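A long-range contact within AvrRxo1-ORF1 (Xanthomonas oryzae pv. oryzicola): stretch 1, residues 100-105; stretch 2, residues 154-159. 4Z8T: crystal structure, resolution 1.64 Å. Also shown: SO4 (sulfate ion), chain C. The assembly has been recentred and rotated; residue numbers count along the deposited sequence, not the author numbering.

Stretch 1 100-105: GCVNPD
Stretch 2 (154-159) IVVDKR

Stretch 2 is in strand conformation at Ile154, Val155 and Val156, with phi/psi of -138/163, -124/127 and -112/115. Asp157 is at -117/83, Lys158 at -144/166 and Arg159 at -60/-41. Stretch 1 has no regular helix or strand. Gly100 sits at 112/-4, where a CB would be jammed against the preceding carbonyl O, so the backbone itself calls for glycine. Cys101 (-86/151), Val102 (-79/113) and Asn103 (-176/119) are extended. Pro104 (-59/-33) and Asp105 (-59/-23) then turn the chain.

The two segments run in roughly the same direction, 31° apart from end to end. Cys101 lies beside Val155 (CA to CA 4.9 Å), Val102 beside Val156 (CA to CA 4.8 Å) and Asn103 beside Asp157 (CA to CA 5.5 Å). Val102 and Val156 form a single parallel beta bridge. Val102 supplies both of the backbone atoms that stretch 1 contributes to its bonds. Its N donates to Val155 O at 2.7 Å and 166°, and its O accepts from Asp157 N at 3.0 Å and 168°. Both bonds are nearly straight. Val102 thus spans the residues before and after Val156. Before the bridge, one water extends the link: it donates to Gly100 O (2.8 Å) and accepts from Val155 N (2.9 Å).

Cys101 is m (chi1 -58°) and Val155 is t (chi1 -175°). Cys101 SG packs on Val155 CG1 at 3.6 Å, a buried apolar contact. Ile154 is p, then t. Val102 and Val156 are both t. The CA-to-CB bond of Val156 points away from stretch 1, and the contact between Val102 CB and Val156 CG2 is loose at 4.4 Å. Val102 CG1 also meets the aliphatic part of Lys158, 3.9 Å from Lys158 CE. Lys158 is extended, with chi1 m and chi2 to chi4 t; its NZ is bonded elsewhere in the structure.

Asn103 (chi1 t, chi2 -9°) and Asp157 (chi1 t, chi2 13°) form the polar side-chain pair. The CA-to-CB bond of Asp157 points toward stretch 1. The amide Asn103 ND2 donates to the carboxylate Asp157 OD2 at 3.2 Å, but the 135° angle makes the bond weak. Asn103 OD1 accepts from Asp105 N at 3.0 Å, which ties the side chain to the turn. Asp105 is m (chi2 -30°). A second water donates to Asn103 OD1 (3.0 Å) and Asp157 O (3.1 Å), linking the stretches again. Pro104, with a C-gamma endo ring, makes only a marginal contact: its CD is 4.5 Å from Lys158 CE.

Arg159 (t, t, m, chi4 98°) does not touch stretch 1. Its NH1 donates to sulfate O2 at 2.9 Å.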

# COMPACT_ATOMS: atom_id res chain seq x y z
N GLY A 100 -21.75 -6.29 -31.70
CA GLY A 100 -22.94 -6.98 -31.22
C GLY A 100 -23.11 -6.96 -29.71
O GLY A 100 -24.12 -7.44 -29.18
N CYS A 101 -22.12 -6.41 -29.00
CA CYS A 101 -22.16 -6.37 -27.54
C CYS A 101 -22.94 -5.16 -27.03
O CYS A 101 -23.01 -4.11 -27.69
CB CYS A 101 -20.74 -6.34 -26.97
SG CYS A 101 -19.72 -7.74 -27.47
N VAL A 102 -23.53 -5.31 -25.84
CA VAL A 102 -24.20 -4.19 -25.18
C VAL A 102 -23.19 -3.27 -24.51
O VAL A 102 -22.53 -3.65 -23.55
CB VAL A 102 -25.21 -4.66 -24.13
CG1 VAL A 102 -25.86 -3.45 -23.45
CG2 VAL A 102 -26.27 -5.53 -24.77
N ASN A 103 -23.08 -2.06 -25.05
CA ASN A 103 -22.03 -1.12 -24.69
C ASN A 103 -22.33 0.18 -25.44
O ASN A 103 -22.34 0.17 -26.66
CB ASN A 103 -20.69 -1.68 -25.17
CG ASN A 103 -19.51 -0.80 -24.83
OD1 ASN A 103 -19.67 0.33 -24.37
ND2 ASN A 103 -18.31 -1.31 -25.07
N PRO A 104 -22.57 1.28 -24.71
CA PRO A 104 -22.87 2.57 -25.38
C PRO A 104 -21.76 3.01 -26.31
O PRO A 104 -22.02 3.64 -27.34
CB PRO A 104 -22.99 3.56 -24.22
CG PRO A 104 -22.33 2.89 -23.05
CD PRO A 104 -22.55 1.42 -23.25
N ASP A 105 -20.53 2.69 -25.97
CA ASP A 105 -19.41 3.12 -26.80
C ASP A 105 -19.44 2.62 -28.25
O ASP A 105 -18.81 3.24 -29.12
CB ASP A 105 -18.09 2.73 -26.13
CG ASP A 105 -17.90 3.42 -24.80
OD1 ASP A 105 -18.42 4.54 -24.63
OD2 ASP A 105 -17.24 2.84 -23.92
N ILE A 154 -26.31 -13.07 -24.92
CA ILE A 154 -25.94 -11.68 -25.14
C ILE A 154 -24.65 -11.37 -24.39
O ILE A 154 -24.26 -12.10 -23.48
CB ILE A 154 -27.05 -10.69 -24.71
CG1 ILE A 154 -27.32 -10.78 -23.21
CG2 ILE A 154 -28.33 -10.93 -25.50
CD1 ILE A 154 -28.42 -9.82 -22.70
N VAL A 155 -24.00 -10.28 -24.77
CA VAL A 155 -22.75 -9.89 -24.14
C VAL A 155 -22.87 -8.48 -23.60
O VAL A 155 -23.25 -7.57 -24.32
CB VAL A 155 -21.57 -9.92 -25.13
CG1 VAL A 155 -20.25 -9.62 -24.41
CG2 VAL A 155 -21.50 -11.24 -25.84
N VAL A 156 -22.54 -8.31 -22.32
CA VAL A 156 -22.59 -7.00 -21.69
C VAL A 156 -21.16 -6.60 -21.38
O VAL A 156 -20.46 -7.26 -20.61
CB VAL A 156 -23.45 -7.00 -20.41
CG1 VAL A 156 -23.47 -5.60 -19.77
CG2 VAL A 156 -24.86 -7.44 -20.73
N ASP A 157 -20.73 -5.54 -22.05
CA ASP A 157 -19.37 -5.07 -22.03
C ASP A 157 -19.38 -3.67 -21.41
O ASP A 157 -19.42 -2.67 -22.13
CB ASP A 157 -18.91 -4.99 -23.49
CG ASP A 157 -17.47 -4.60 -23.63
OD1 ASP A 157 -16.74 -4.63 -22.61
OD2 ASP A 157 -17.07 -4.29 -24.77
N LYS A 158 -19.39 -3.61 -20.08
CA LYS A 158 -19.51 -2.37 -19.34
C LYS A 158 -18.63 -2.52 -18.12
O LYS A 158 -18.21 -3.64 -17.79
CB LYS A 158 -20.95 -2.14 -18.87
CG LYS A 158 -21.97 -1.92 -19.97
CD LYS A 158 -23.33 -1.66 -19.34
CE LYS A 158 -24.41 -1.51 -20.38
NZ LYS A 158 -25.62 -0.91 -19.77
N ARG A 159 -18.36 -1.42 -17.43
CA ARG A 159 -17.53 -1.50 -16.23
C ARG A 159 -18.16 -2.40 -15.17
O ARG A 159 -17.45 -3.17 -14.52
CB ARG A 159 -17.27 -0.11 -15.65
CG ARG A 159 -16.27 -0.13 -14.49
CD ARG A 159 -15.91 1.26 -13.96
NE ARG A 159 -15.19 2.04 -14.96
CZ ARG A 159 -15.75 2.95 -15.75
NH1 ARG A 159 -17.04 3.19 -15.67
NH2 ARG A 159 -15.01 3.60 -16.64
S SO4 C . -20.06 2.20 -13.72
O1 SO4 C . -19.75 0.80 -13.48
O2 SO4 C . -18.91 3.05 -13.43
O3 SO4 C . -21.18 2.61 -12.87
O4 SO4 C . -20.45 2.38 -15.12
O HOH W 1 -24.99 -9.29 -27.32
O HOH W 2 -18.46 0.23 -21.64